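Local coordinates for aminopeptidase (Aneurinibacillus sp. AM-1, PDB 5IB9), which probably removes amino acids from the N-terminal end of peptides, using zinc ions bound in its active site, at residues A[258-263]-A[398-403]; A[98-103]-A[116-121]; A[56-61]-A[203-208]; A[300-305]-A[360-365]; A[66-71]-A[194-199]. All blocks are in the same frame, centred on the assembly; numbering follows the deposited sequence.

Contact 1 (A[258-263]-A[398-403])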
# COMPACT_ATOMS: atom_id res chain seq x y z
N LEU A 258 19.40 28.96 8.97
CA LEU A 258 19.26 28.95 10.42
C LEU A 258 19.68 27.63 11.11
O LEU A 258 19.57 26.56 10.55
CB LEU A 258 17.78 29.26 10.84
CG LEU A 258 17.27 30.53 10.20
CD1 LEU A 258 15.75 30.67 10.22
CD2 LEU A 258 17.87 31.78 10.85
N LYS A 259 20.24 27.73 12.31
CA LYS A 259 20.51 26.57 13.11
C LYS A 259 19.21 26.05 13.64
O LYS A 259 18.25 26.82 13.97
CB LYS A 259 21.39 26.99 14.27
CG LYS A 259 22.71 27.59 13.84
CD LYS A 259 23.59 26.67 12.98
CE LYS A 259 24.46 25.69 13.76
NZ LYS A 259 25.10 24.69 12.79
N THR A 260 19.10 24.71 13.69
CA THR A 260 17.90 24.05 14.18
C THR A 260 18.23 22.90 15.08
O THR A 260 19.25 22.19 14.87
CB THR A 260 17.02 23.53 12.99
OG1 THR A 260 17.84 22.68 12.15
CG2 THR A 260 16.41 24.75 12.19
N ASP A 261 17.36 22.60 16.04
CA ASP A 261 17.56 21.48 16.93
C ASP A 261 16.59 20.35 16.69
O ASP A 261 16.51 19.41 17.45
CB ASP A 261 17.55 21.92 18.45
CG ASP A 261 16.18 22.41 18.94
OD1 ASP A 261 15.15 22.36 18.16
OD2 ASP A 261 16.11 22.87 20.12
N THR A 262 15.83 20.55 15.63
CA THR A 262 14.71 19.64 15.31
C THR A 262 14.82 19.32 13.82
O THR A 262 14.99 20.22 12.97
CB THR A 262 13.40 20.39 15.56
OG1 THR A 262 13.32 20.75 16.96
CG2 THR A 262 12.14 19.57 15.23
N GLU A 263 14.66 18.01 13.49
CA GLU A 263 14.76 17.55 12.12
C GLU A 263 13.52 18.08 11.37
O GLU A 263 12.41 17.93 11.90
CB GLU A 263 14.73 16.04 12.12
CG GLU A 263 14.71 15.51 10.66
CD GLU A 263 14.99 13.99 10.67
OE1 GLU A 263 15.79 13.44 11.53
OE2 GLU A 263 14.49 13.32 9.76
N GLN A 398 9.38 28.16 16.16
CA GLN A 398 9.21 28.21 17.61
C GLN A 398 9.72 26.87 18.23
O GLN A 398 10.29 26.84 19.32
CB GLN A 398 7.75 28.38 18.00
CG GLN A 398 7.46 28.46 19.56
CD GLN A 398 6.18 29.16 19.88
OE1 GLN A 398 5.62 29.91 19.04
NE2 GLN A 398 5.65 28.90 21.08
N ALA A 399 9.48 25.74 17.53
CA ALA A 399 10.04 24.44 18.01
C ALA A 399 11.43 24.24 17.43
O ALA A 399 12.36 23.80 18.21
CB ALA A 399 9.07 23.26 17.54
N ALA A 400 11.74 24.58 16.17
CA ALA A 400 12.98 24.12 15.57
C ALA A 400 14.16 24.98 16.01
O ALA A 400 15.34 24.56 15.83
CB ALA A 400 12.93 24.10 14.05
N ARG A 401 13.90 26.22 16.47
CA ARG A 401 15.11 27.06 16.92
C ARG A 401 15.82 26.37 18.08
O ARG A 401 15.29 25.67 18.89
CB ARG A 401 14.62 28.45 17.32
CG ARG A 401 13.79 28.45 18.63
CD ARG A 401 13.12 29.88 18.55
NE ARG A 401 13.26 30.55 19.82
CZ ARG A 401 12.30 30.65 20.72
NH1 ARG A 401 11.10 30.12 20.49
NH2 ARG A 401 12.53 31.28 21.86
N PRO A 402 17.13 26.63 18.25
CA PRO A 402 17.79 25.93 19.33
C PRO A 402 17.19 26.33 20.70
O PRO A 402 16.92 27.52 20.96
CB PRO A 402 19.23 26.43 19.18
CG PRO A 402 19.38 26.86 17.68
CD PRO A 402 18.00 27.41 17.36
N GLY A 403 17.07 25.35 21.57
CA GLY A 403 16.57 25.49 22.90
C GLY A 403 15.26 24.75 23.11
O GLY A 403 14.62 24.29 22.15
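The A400 methyl group packs against both threonines of the facing loop, its CB lying 4.0 Å from T260 CG2 and equally far from T262 CB. The contact closes the C-terminal end of helix 382-400 in the M28 peptidase fold: R401 is the first residue to leave helical geometry, and the loop between helix 238-256 and strand 263-269 runs past this end. D261 N donates to A400 O at 2.8 Å, fairly straight at 159°. The D261 side chain turns toward the residues that follow the helix, CG standing between its own N and carbonyl carbon (chi1 68°). There OD1 accepts from T262 OG1 at 2.7 Å, met on its anti side and 32° out of the carboxylate plane, while OD2 takes a weak bond from G403 N. The carboxylate also sits among acceptors, OD2 only 2.9 Å from G403 O and OD1 3.1 Å from A399 O, a setting that would probably raise its pKa. An alanine in place of D261 would probably leave the T262 hydroxyl and G403 N-H without this acceptor and segment 401-403 less firmly held. K259 sends NZ away to D213, whereas its carbonyl O meets P402 CD, 3.5 Å off.

Contact 2 (A[98-103]-A[116-121]); sequences VYVGLG and KIALIQ
The ring of Y99 meets L119 through CD1, 4.3 Å from L119 CD2, and carries the backbone N of G101 over the centre of one face, 3.4 Å above its plane. Its CG lies anti to the backbone N (chi1 173°). Y99 and L119 point to the same face of the sheet, which L181 of helix 171-182 covers. The second flat group, the Q121 amide, runs beside L102 with both side chains pointing the same way; L102 CD1 touches Q121 CG at 3.4 Å and approaches NE2 as well.

These groups belong to the PA domain, where strands 91-99 and 117-121 run parallel and are linked through helix 105-109. V98 N bonds to I117 O and V98 O accepts from L119 N, the latter donor standing above the carbonyl plane. V100 N then reaches L119 O at 3.0 Å, nearly along the C=O axis. Past Y99 the chain folds into a type II' turn from V100 to G103, closed by G103 N on V100 O, and the turn presents G101 O to Q121 N at 2.9 Å. V100 CG2 rests on I120 CG1 at 3.6 Å and also nears A118 CB. A CB at G103 would come close to I120 CG2, and the positive phi there also suits a residue without a side chain.

All four hydrogen bonds across the contact join main chain to main chain and the side chains meet mainly through carbon atoms, which implies that backbone pairing sets the register and side-chain packing adds to it.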
# COMPACT_ATOMS: atom_id res chain seq x y z
N VAL A 98 -35.18 0.97 -10.87
CA VAL A 98 -35.72 0.63 -9.55
C VAL A 98 -35.12 1.58 -8.55
O VAL A 98 -33.87 1.64 -8.40
CB VAL A 98 -35.40 -0.85 -9.08
CG1 VAL A 98 -36.08 -1.14 -7.76
CG2 VAL A 98 -35.83 -1.84 -10.15
N TYR A 99 -36.01 2.29 -7.87
CA TYR A 99 -35.60 3.20 -6.78
C TYR A 99 -35.25 2.44 -5.52
O TYR A 99 -36.07 1.67 -4.99
CB TYR A 99 -36.70 4.21 -6.50
CG TYR A 99 -36.49 5.10 -5.31
CD1 TYR A 99 -35.38 5.98 -5.24
CD2 TYR A 99 -37.37 5.05 -4.23
CE1 TYR A 99 -35.17 6.82 -4.14
CE2 TYR A 99 -37.19 5.89 -3.12
CZ TYR A 99 -36.09 6.77 -3.09
OH TYR A 99 -35.94 7.58 -1.99
N VAL A 100 -34.02 2.65 -5.03
CA VAL A 100 -33.62 1.94 -3.81
C VAL A 100 -33.15 2.89 -2.72
O VAL A 100 -32.24 2.54 -1.96
CB VAL A 100 -32.55 0.86 -4.05
CG1 VAL A 100 -33.10 -0.27 -4.95
CG2 VAL A 100 -31.30 1.49 -4.65
N GLY A 101 -33.75 4.07 -2.66
CA GLY A 101 -33.49 4.95 -1.50
C GLY A 101 -32.06 5.44 -1.53
O GLY A 101 -31.60 5.87 -2.58
N LEU A 102 -31.40 5.45 -0.37
CA LEU A 102 -29.98 5.89 -0.27
C LEU A 102 -28.98 4.78 -0.64
O LEU A 102 -27.77 5.01 -0.69
CB LEU A 102 -29.65 6.43 1.14
CG LEU A 102 -30.08 7.78 1.73
CD1 LEU A 102 -30.30 8.93 0.72
CD2 LEU A 102 -31.26 7.59 2.74
N GLY A 103 -29.49 3.57 -0.87
CA GLY A 103 -28.65 2.45 -1.30
C GLY A 103 -27.84 1.72 -0.22
O GLY A 103 -26.89 1.01 -0.56
N LYS A 116 -31.34 -5.16 -13.53
CA LYS A 116 -31.98 -3.86 -13.56
C LYS A 116 -31.03 -2.69 -13.24
O LYS A 116 -29.84 -2.91 -12.98
CB LYS A 116 -33.12 -3.92 -12.57
CG LYS A 116 -34.26 -4.93 -13.07
CD LYS A 116 -35.35 -5.11 -12.01
CE LYS A 116 -36.30 -6.24 -12.42
NZ LYS A 116 -36.77 -6.15 -13.87
N ILE A 117 -31.54 -1.44 -13.28
CA ILE A 117 -30.68 -0.28 -13.07
C ILE A 117 -31.15 0.32 -11.79
O ILE A 117 -32.37 0.50 -11.62
CB ILE A 117 -30.82 0.74 -14.23
CG1 ILE A 117 -30.30 0.13 -15.52
CG2 ILE A 117 -30.06 2.01 -13.93
CD1 ILE A 117 -30.76 0.91 -16.74
N ALA A 118 -30.26 0.58 -10.81
CA ALA A 118 -30.69 1.16 -9.55
C ALA A 118 -30.68 2.68 -9.60
O ALA A 118 -29.76 3.24 -10.14
CB ALA A 118 -29.81 0.70 -8.43
N LEU A 119 -31.73 3.32 -9.08
CA LEU A 119 -31.76 4.77 -8.89
C LEU A 119 -31.54 5.01 -7.43
O LEU A 119 -32.26 4.46 -6.58
CB LEU A 119 -33.15 5.31 -9.25
CG LEU A 119 -33.24 6.85 -9.23
CD1 LEU A 119 -32.49 7.60 -10.36
CD2 LEU A 119 -34.74 7.24 -9.29
N ILE A 120 -30.54 5.84 -7.11
CA ILE A 120 -30.09 5.94 -5.75
C ILE A 120 -29.84 7.40 -5.51
O ILE A 120 -29.28 8.11 -6.39
CB ILE A 120 -28.73 5.23 -5.53
CG1 ILE A 120 -28.77 3.75 -5.95
CG2 ILE A 120 -28.35 5.35 -4.07
CD1 ILE A 120 -27.43 2.95 -5.69
N GLN A 121 -30.28 7.82 -4.32
CA GLN A 121 -30.22 9.20 -3.90
C GLN A 121 -28.88 9.39 -3.19
O GLN A 121 -28.50 8.55 -2.35
CB GLN A 121 -31.35 9.50 -2.92
CG GLN A 121 -31.13 10.75 -2.09
CD GLN A 121 -32.42 11.38 -1.58
OE1 GLN A 121 -32.87 12.42 -2.10
NE2 GLN A 121 -33.03 10.74 -0.57

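Contact 3 (A[56-61]-A[203-208]). With ZN (zinc ion), chain G.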
# COMPACT_ATOMS: atom_id res chain seq x y z
N GLU A 56 15.21 13.13 -1.63
CA GLU A 56 14.83 11.81 -2.10
C GLU A 56 13.50 11.92 -2.86
O GLU A 56 12.66 12.77 -2.55
CB GLU A 56 14.52 10.94 -0.88
CG GLU A 56 15.93 10.74 -0.14
CD GLU A 56 16.99 9.80 -0.88
OE1 GLU A 56 18.16 9.78 -0.43
OE2 GLU A 56 16.73 9.14 -1.95
N VAL A 57 13.32 11.02 -3.83
CA VAL A 57 12.07 11.02 -4.66
C VAL A 57 11.49 9.64 -4.42
O VAL A 57 12.06 8.62 -4.82
CB VAL A 57 12.37 11.32 -6.06
CG1 VAL A 57 11.07 11.23 -6.89
CG2 VAL A 57 12.84 12.79 -6.23
N GLN A 58 10.34 9.57 -3.79
CA GLN A 58 9.68 8.27 -3.51
C GLN A 58 8.64 7.97 -4.61
O GLN A 58 7.68 8.69 -4.70
CB GLN A 58 9.05 8.29 -2.12
CG GLN A 58 8.32 6.91 -1.78
CD GLN A 58 7.42 7.02 -0.62
OE1 GLN A 58 7.00 8.12 -0.17
NE2 GLN A 58 7.10 5.91 -0.03
N PRO A 59 8.82 6.88 -5.40
CA PRO A 59 7.84 6.56 -6.47
C PRO A 59 6.75 5.78 -5.87
O PRO A 59 6.97 5.04 -4.86
CB PRO A 59 8.66 5.71 -7.47
CG PRO A 59 9.65 4.92 -6.53
CD PRO A 59 9.95 5.90 -5.35
N PHE A 60 5.57 5.76 -6.52
CA PHE A 60 4.54 4.82 -6.10
C PHE A 60 3.59 4.61 -7.28
O PHE A 60 3.41 5.48 -8.07
CB PHE A 60 3.74 5.24 -4.82
CG PHE A 60 3.09 6.56 -4.93
CD1 PHE A 60 1.78 6.76 -5.48
CD2 PHE A 60 3.81 7.70 -4.61
CE1 PHE A 60 1.28 8.08 -5.60
CE2 PHE A 60 3.27 8.97 -4.73
CZ PHE A 60 2.00 9.20 -5.19
N GLN A 61 3.05 3.41 -7.42
CA GLN A 61 2.06 3.20 -8.48
C GLN A 61 0.66 3.33 -7.91
O GLN A 61 0.42 3.07 -6.72
CB GLN A 61 2.23 1.82 -9.12
CG GLN A 61 3.52 1.72 -9.94
CD GLN A 61 3.79 0.30 -10.54
OE1 GLN A 61 3.00 -0.63 -10.34
NE2 GLN A 61 4.93 0.14 -11.24
N SER A 203 3.31 7.92 -9.73
CA SER A 203 3.55 9.27 -9.23
C SER A 203 4.70 9.26 -8.19
O SER A 203 5.41 8.23 -8.03
CB SER A 203 2.21 9.79 -8.62
OG SER A 203 2.26 11.13 -8.10
N HIS A 204 4.95 10.40 -7.59
CA HIS A 204 6.10 10.54 -6.69
C HIS A 204 5.84 11.52 -5.59
O HIS A 204 5.07 12.47 -5.75
CB HIS A 204 7.28 11.12 -7.47
CG HIS A 204 7.64 10.40 -8.74
ND1 HIS A 204 6.94 10.53 -9.93
CD2 HIS A 204 8.58 9.45 -8.95
CE1 HIS A 204 7.45 9.66 -10.81
NE2 HIS A 204 8.48 9.06 -10.26
N ASN A 205 6.57 11.33 -4.46
CA ASN A 205 6.72 12.35 -3.41
C ASN A 205 8.16 12.85 -3.47
O ASN A 205 9.07 12.08 -3.73
CB ASN A 205 6.45 11.76 -2.02
CG ASN A 205 5.10 11.08 -1.97
OD1 ASN A 205 4.11 11.69 -2.36
ND2 ASN A 205 5.03 9.96 -1.29
N VAL A 206 8.34 14.12 -3.15
CA VAL A 206 9.69 14.75 -3.13
C VAL A 206 9.95 15.14 -1.69
O VAL A 206 9.17 15.85 -1.07
CB VAL A 206 9.76 16.00 -4.02
CG1 VAL A 206 11.24 16.49 -3.89
CG2 VAL A 206 9.41 15.66 -5.46
N ILE A 207 11.06 14.60 -1.14
CA ILE A 207 11.28 14.73 0.31
C ILE A 207 12.67 15.37 0.57
O ILE A 207 13.71 14.84 0.13
CB ILE A 207 11.29 13.38 1.00
CG1 ILE A 207 9.95 12.67 0.81
CG2 ILE A 207 11.57 13.54 2.54
CD1 ILE A 207 10.15 11.33 0.19
N ALA A 208 12.75 16.51 1.27
CA ALA A 208 14.03 17.25 1.53
C ALA A 208 14.12 17.37 3.03
O ALA A 208 13.23 17.84 3.66
CB ALA A 208 13.94 18.70 0.87
ZN ZN G . 9.79 7.90 -11.28
O HOH W 1 10.95 8.85 -12.52
O HOH W 2 9.24 6.29 -12.28
O HOH W 3 8.32 6.77 -12.97
O HOH W 4 9.44 8.21 -13.31
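H204, paired with P59 across two antiparallel strands, uses its NE2 to bind a zinc ion at 2.0 Å that E288 of the second subunit also holds. This metal therefore links the two subunits, with water completing its shell. H204 CG lies anti to the carbonyl carbon (chi1 -53°), and the ring's CD2 rests against V57 CG1 at 3.7 Å and P59 CB at 4.0 Å.

On the face of Q58 and N205 a second pairing joins side chains. N205 ND2 donates to Q58 OE1 at 2.9 Å, with the acceptor in the N205 amide plane but the donor standing 47° out of the carbonyl plane, the two amides being turned 64° apart. The N205 amide is gripped further: ND2 also bonds to G278 O and OD1 accepts from G270 N, which would fix its rotation. Next along, the F60 ring lies over S203, its CZ 3.5 Å from S203 CB, with the S203 carbonyl carbon over one face toward the rim. Six main-chain bonds pair E56 with I207, Q58 with N205 and F60 with S203.

Helix 35-50 packs on the face of H204 and V206, and helix 277-283 on that of Q58, F60 and N205, while strand 263-269 pairs with 203-208 along its other edge.

Contact 4 (A[300-305]-A[360-365]). With ZN (zinc ion), chain C; BES (2-(3-amino-2-hydroxy-4-phenyl-butyrylamino)-4-methyl-pentanoic acid), chain H.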
# COMPACT_ATOMS: atom_id res chain seq x y z
N LEU A 300 0.13 22.49 3.91
CA LEU A 300 -0.19 23.82 3.26
C LEU A 300 -0.92 23.49 1.96
O LEU A 300 -0.37 22.88 1.04
CB LEU A 300 1.18 24.47 2.92
CG LEU A 300 2.10 24.79 4.12
CD1 LEU A 300 3.45 25.02 3.59
CD2 LEU A 300 1.61 26.23 4.55
N ASP A 301 -2.21 23.86 1.94
CA ASP A 301 -3.04 23.58 0.70
C ASP A 301 -3.99 24.77 0.56
O ASP A 301 -4.83 24.98 1.44
CB ASP A 301 -3.79 22.32 0.97
CG ASP A 301 -4.37 21.63 -0.32
OD1 ASP A 301 -4.33 22.27 -1.38
OD2 ASP A 301 -4.74 20.43 -0.36
N MET A 302 -3.85 25.44 -0.57
CA MET A 302 -4.60 26.65 -0.92
C MET A 302 -4.33 27.80 0.01
O MET A 302 -5.13 28.12 0.84
CB MET A 302 -6.07 26.30 -1.04
CG MET A 302 -6.25 25.42 -2.16
SD MET A 302 -7.91 24.69 -2.42
CE MET A 302 -8.92 26.14 -2.51
N VAL A 303 -3.17 28.41 -0.17
CA VAL A 303 -2.68 29.40 0.77
C VAL A 303 -2.22 30.71 0.10
O VAL A 303 -1.46 31.49 0.66
CB VAL A 303 -1.49 28.88 1.62
CG1 VAL A 303 -2.02 27.77 2.59
CG2 VAL A 303 -0.32 28.26 0.72
N GLY A 304 -2.71 30.91 -1.14
CA GLY A 304 -2.34 32.17 -1.86
C GLY A 304 -3.43 32.89 -2.61
O GLY A 304 -3.03 33.83 -3.29
N SER A 305 -4.71 32.53 -2.51
CA SER A 305 -5.76 33.18 -3.39
C SER A 305 -6.28 34.52 -2.85
O SER A 305 -6.85 34.55 -1.74
CB SER A 305 -6.96 32.23 -3.55
OG SER A 305 -7.92 32.90 -4.46
N LEU A 360 -4.14 21.33 8.68
CA LEU A 360 -4.16 21.98 7.35
C LEU A 360 -4.30 23.45 7.56
O LEU A 360 -5.20 23.95 8.31
CB LEU A 360 -5.35 21.40 6.60
CG LEU A 360 -5.74 22.24 5.38
CD1 LEU A 360 -4.64 22.32 4.26
CD2 LEU A 360 -7.09 21.65 4.73
N PHE A 361 -3.43 24.18 6.89
CA PHE A 361 -3.49 25.69 6.78
C PHE A 361 -4.01 26.07 5.41
O PHE A 361 -3.44 25.60 4.41
CB PHE A 361 -2.08 26.32 7.01
CG PHE A 361 -1.57 26.11 8.41
CD1 PHE A 361 -1.60 27.16 9.30
CD2 PHE A 361 -1.13 24.86 8.86
CE1 PHE A 361 -1.17 27.03 10.65
CE2 PHE A 361 -0.69 24.72 10.24
CZ PHE A 361 -0.75 25.77 11.11
N ILE A 362 -5.13 26.82 5.37
CA ILE A 362 -5.87 27.10 4.10
C ILE A 362 -6.65 28.37 4.34
O ILE A 362 -6.97 28.71 5.50
CB ILE A 362 -6.83 25.95 3.84
CG1 ILE A 362 -7.60 26.19 2.51
CG2 ILE A 362 -7.76 25.63 5.02
CD1 ILE A 362 -8.23 24.84 1.96
N HIS A 363 -6.86 29.12 3.23
CA HIS A 363 -7.74 30.30 3.36
C HIS A 363 -9.19 29.84 3.07
O HIS A 363 -9.45 29.25 2.07
CB HIS A 363 -7.36 31.38 2.42
CG HIS A 363 -5.99 31.93 2.65
ND1 HIS A 363 -5.65 32.80 3.65
CD2 HIS A 363 -4.85 31.69 1.95
CE1 HIS A 363 -4.34 33.07 3.59
NE2 HIS A 363 -3.86 32.42 2.54
N ALA A 364 -10.08 30.16 4.03
CA ALA A 364 -11.48 29.66 3.96
C ALA A 364 -12.42 30.81 4.35
O ALA A 364 -12.08 31.69 5.11
CB ALA A 364 -11.67 28.47 4.93
N PRO A 365 -13.59 30.85 3.69
CA PRO A 365 -14.06 29.98 2.63
C PRO A 365 -13.18 30.13 1.35
O PRO A 365 -12.62 31.23 1.05
CB PRO A 365 -15.53 30.46 2.40
CG PRO A 365 -15.49 31.87 2.84
CD PRO A 365 -14.57 31.91 4.04
ZN ZN C . -5.24 20.80 -2.58
N2 BES H . -7.38 21.45 -1.30
C1 BES H . -8.39 20.41 -1.49
C6 BES H . -9.11 20.21 -0.16
C7 BES H . -10.04 21.32 0.34
C8 BES H . -10.87 22.07 -0.53
C12 BES H . -10.08 21.57 1.73
C9 BES H . -11.73 23.05 0.01
C11 BES H . -10.94 22.56 2.27
C10 BES H . -11.75 23.30 1.40
C2 BES H . -7.73 19.11 -1.96
O2 BES H . -6.87 19.60 -2.99
C3 BES H . -8.83 18.30 -2.55
O3 BES H . -9.38 18.72 -3.56
N1 BES H . -9.19 17.24 -1.90
C4 BES H . -10.33 16.46 -2.40
C13 BES H . -10.43 15.32 -1.39
C14 BES H . -9.21 14.40 -1.35
C15 BES H . -9.61 13.29 -0.39
C16 BES H . -8.76 13.86 -2.71
C5 BES H . -11.66 17.18 -2.29
O1 BES H . -12.64 16.76 -2.98
O4 BES H . -11.82 18.17 -1.55
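D301 and L360 meet in the tight half of this contact, L360 CD1 pressing on D301 CB at 3.4 Å behind a carboxylate that holds a zinc ion. D301 CG is anti to the backbone N (chi1 -163°), and from there OD1 and OD2 both bind the metal, OD1 at 2.1 Å. H228 and D240 supply further protein ligands, and S346 bonds to OD2 from the second shell. The amino-hydroxy end of the bound inhibitor completes the site: its O2 lies 2.1 Å from the zinc, its N2 farther off at 2.6 Å.

Beside the metal, I362 wedges between backbone and ligand. Its CG1 lies 3.2 Å from D301 O, and its CD1 reaches atom C11 of the inhibitor's phenyl ring at 3.6 Å, consistent with a wall of the pocket for the first substrate side chain. M302 packs its CB on I362 and sets SD 3.5 Å from the inhibitor N2. Two nearly straight but rather long main-chain bonds, D301 N to F361 O and H363 N to M302 O, join the segments.

The H363 ring edge still packs closely on V303, though the bond from its NE2 to V303 O is weak at 3.2 Å. The loose side lies farther on, where the chain reaches the exposed P365 after a cis peptide bond.

The pair lies at the C-terminal ends of parallel strands 294-300 and 358-364, with strand 310-315 flanking the latter and helices 238-256 and 382-400 packed against L300.

Contact 5 (A[66-71]-A[194-199]); sequences TAPSEV and AGAEVK
E197 carries CG between its own N and carbonyl carbon (chi1 43°), which sets that atom 3.4 Å from T66 CB; the K199 chain, bent at chi4 (-81°), carries NZ to 3.3 Å from T66 OG1. E197 lies beside T66 with both pointing the same way. K199 crosses T66 at about a right angle, its CD 3.5 Å from T66 OG1. An alanine in place of K199 would probably leave T66 OG1 without this aliphatic and charged neighbour and open that flank of the strand pair. T66 and E197 form an antiparallel hydrogen-bonded pair, T66 N meeting E197 O at 2.7 Å. Beyond them the strands part: a water donates to both A67 O and G195 O, while P68 CB touches A196 CB at 4.0 Å. Pairing resumes at A194, whose N donates to E70 O. Its carbonyl O accepts twice, from E70 N at 3.2 Å and almost straight (177°), and weakly from S69 N. E70 OE1 bonds to T72 OG1. Between the T66-E197 and E70-A194 pairs the register shifts by one residue, and S69 and E70, both facing A194, form a classic beta bulge at the surface where strand 187-210 meets strand 70-75.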
# COMPACT_ATOMS: atom_id res chain seq x y z
N THR A 66 -8.97 6.63 -17.21
CA THR A 66 -9.32 7.44 -18.36
C THR A 66 -10.86 7.45 -18.45
O THR A 66 -11.46 6.40 -18.63
CB THR A 66 -8.74 6.88 -19.65
OG1 THR A 66 -7.32 6.84 -19.53
CG2 THR A 66 -9.09 7.79 -20.84
N ALA A 67 -11.40 8.67 -18.31
CA ALA A 67 -12.83 9.01 -18.47
C ALA A 67 -13.43 8.56 -19.79
O ALA A 67 -12.78 8.65 -20.83
CB ALA A 67 -13.06 10.53 -18.24
N PRO A 68 -14.68 8.04 -19.75
CA PRO A 68 -15.32 7.43 -20.94
C PRO A 68 -15.58 8.49 -22.03
O PRO A 68 -15.83 9.67 -21.72
CB PRO A 68 -16.65 6.84 -20.38
CG PRO A 68 -16.88 7.52 -19.10
CD PRO A 68 -15.53 7.91 -18.54
N SER A 69 -15.47 8.03 -23.26
CA SER A 69 -15.66 8.87 -24.45
C SER A 69 -17.16 8.97 -24.80
O SER A 69 -17.59 9.94 -25.43
CB SER A 69 -14.85 8.32 -25.63
OG SER A 69 -15.02 6.92 -25.83
N GLU A 70 -17.96 7.99 -24.36
CA GLU A 70 -19.43 8.11 -24.47
C GLU A 70 -20.12 7.83 -23.13
O GLU A 70 -19.85 6.79 -22.49
CB GLU A 70 -19.97 7.17 -25.54
CG GLU A 70 -21.45 7.39 -25.87
CD GLU A 70 -22.06 6.26 -26.68
OE1 GLU A 70 -23.29 6.35 -26.93
OE2 GLU A 70 -21.37 5.28 -27.05
N VAL A 71 -20.98 8.77 -22.73
CA VAL A 71 -21.88 8.64 -21.57
C VAL A 71 -23.32 8.98 -22.01
O VAL A 71 -23.74 10.16 -21.99
CB VAL A 71 -21.41 9.52 -20.38
CG1 VAL A 71 -22.37 9.45 -19.20
CG2 VAL A 71 -20.02 9.06 -19.91
N ALA A 194 -18.92 3.95 -22.31
CA ALA A 194 -17.98 3.32 -23.22
C ALA A 194 -16.64 4.08 -23.31
O ALA A 194 -16.60 5.31 -23.15
CB ALA A 194 -18.62 3.13 -24.63
N GLY A 195 -15.55 3.31 -23.48
CA GLY A 195 -14.21 3.89 -23.55
C GLY A 195 -13.47 4.24 -22.24
O GLY A 195 -12.32 4.70 -22.28
N ALA A 196 -14.12 4.08 -21.08
CA ALA A 196 -13.40 4.17 -19.80
C ALA A 196 -12.37 3.05 -19.66
O ALA A 196 -12.59 1.92 -20.07
CB ALA A 196 -14.40 4.10 -18.62
N GLU A 197 -11.22 3.37 -19.06
CA GLU A 197 -10.19 2.37 -18.78
C GLU A 197 -9.47 2.77 -17.47
O GLU A 197 -9.42 3.92 -17.11
CB GLU A 197 -9.20 2.24 -19.97
CG GLU A 197 -8.80 3.61 -20.56
CD GLU A 197 -8.57 3.63 -22.10
OE1 GLU A 197 -7.50 4.11 -22.55
OE2 GLU A 197 -9.47 3.20 -22.86
N VAL A 198 -9.00 1.75 -16.77
CA VAL A 198 -8.14 1.90 -15.59
C VAL A 198 -6.74 1.51 -16.10
O VAL A 198 -6.60 0.58 -16.87
CB VAL A 198 -8.65 0.99 -14.44
CG1 VAL A 198 -7.60 0.80 -13.36
CG2 VAL A 198 -9.93 1.60 -13.79
N LYS A 199 -5.71 2.27 -15.73
CA LYS A 199 -4.33 2.00 -16.22
C LYS A 199 -3.46 2.29 -15.03
O LYS A 199 -3.78 3.19 -14.22
CB LYS A 199 -3.97 3.00 -17.30
CG LYS A 199 -4.38 4.41 -16.83
CD LYS A 199 -4.59 5.40 -17.97
CE LYS A 199 -4.42 6.84 -17.43
NZ LYS A 199 -5.62 7.41 -16.72
O HOH W 5 -11.89 7.30 -23.59

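In the fold
Contacts 3 and 5 share strand 187-210, their centres 28 Å apart: residues 203-208 of it pair with strand 55-66 beside the dimer-bridging zinc, residues 194-199 with 66-71 at the surface. Contact 2, in the PA domain, is nested within the chain loop closed by contact 5, 23 Å away between centres, and lies 37 Å between centres from contact 4. Contact 4 alone touches the inhibitor and an active-site zinc; contact 3 lies nearby, the N205 side chain about 8 Å from that of H228 and the F60 side chain about 12 Å from the inhibitor. Contact 1 closes a loop enclosing contact 4 and lies across the chain's centre from contact 2, 57 Å between centres.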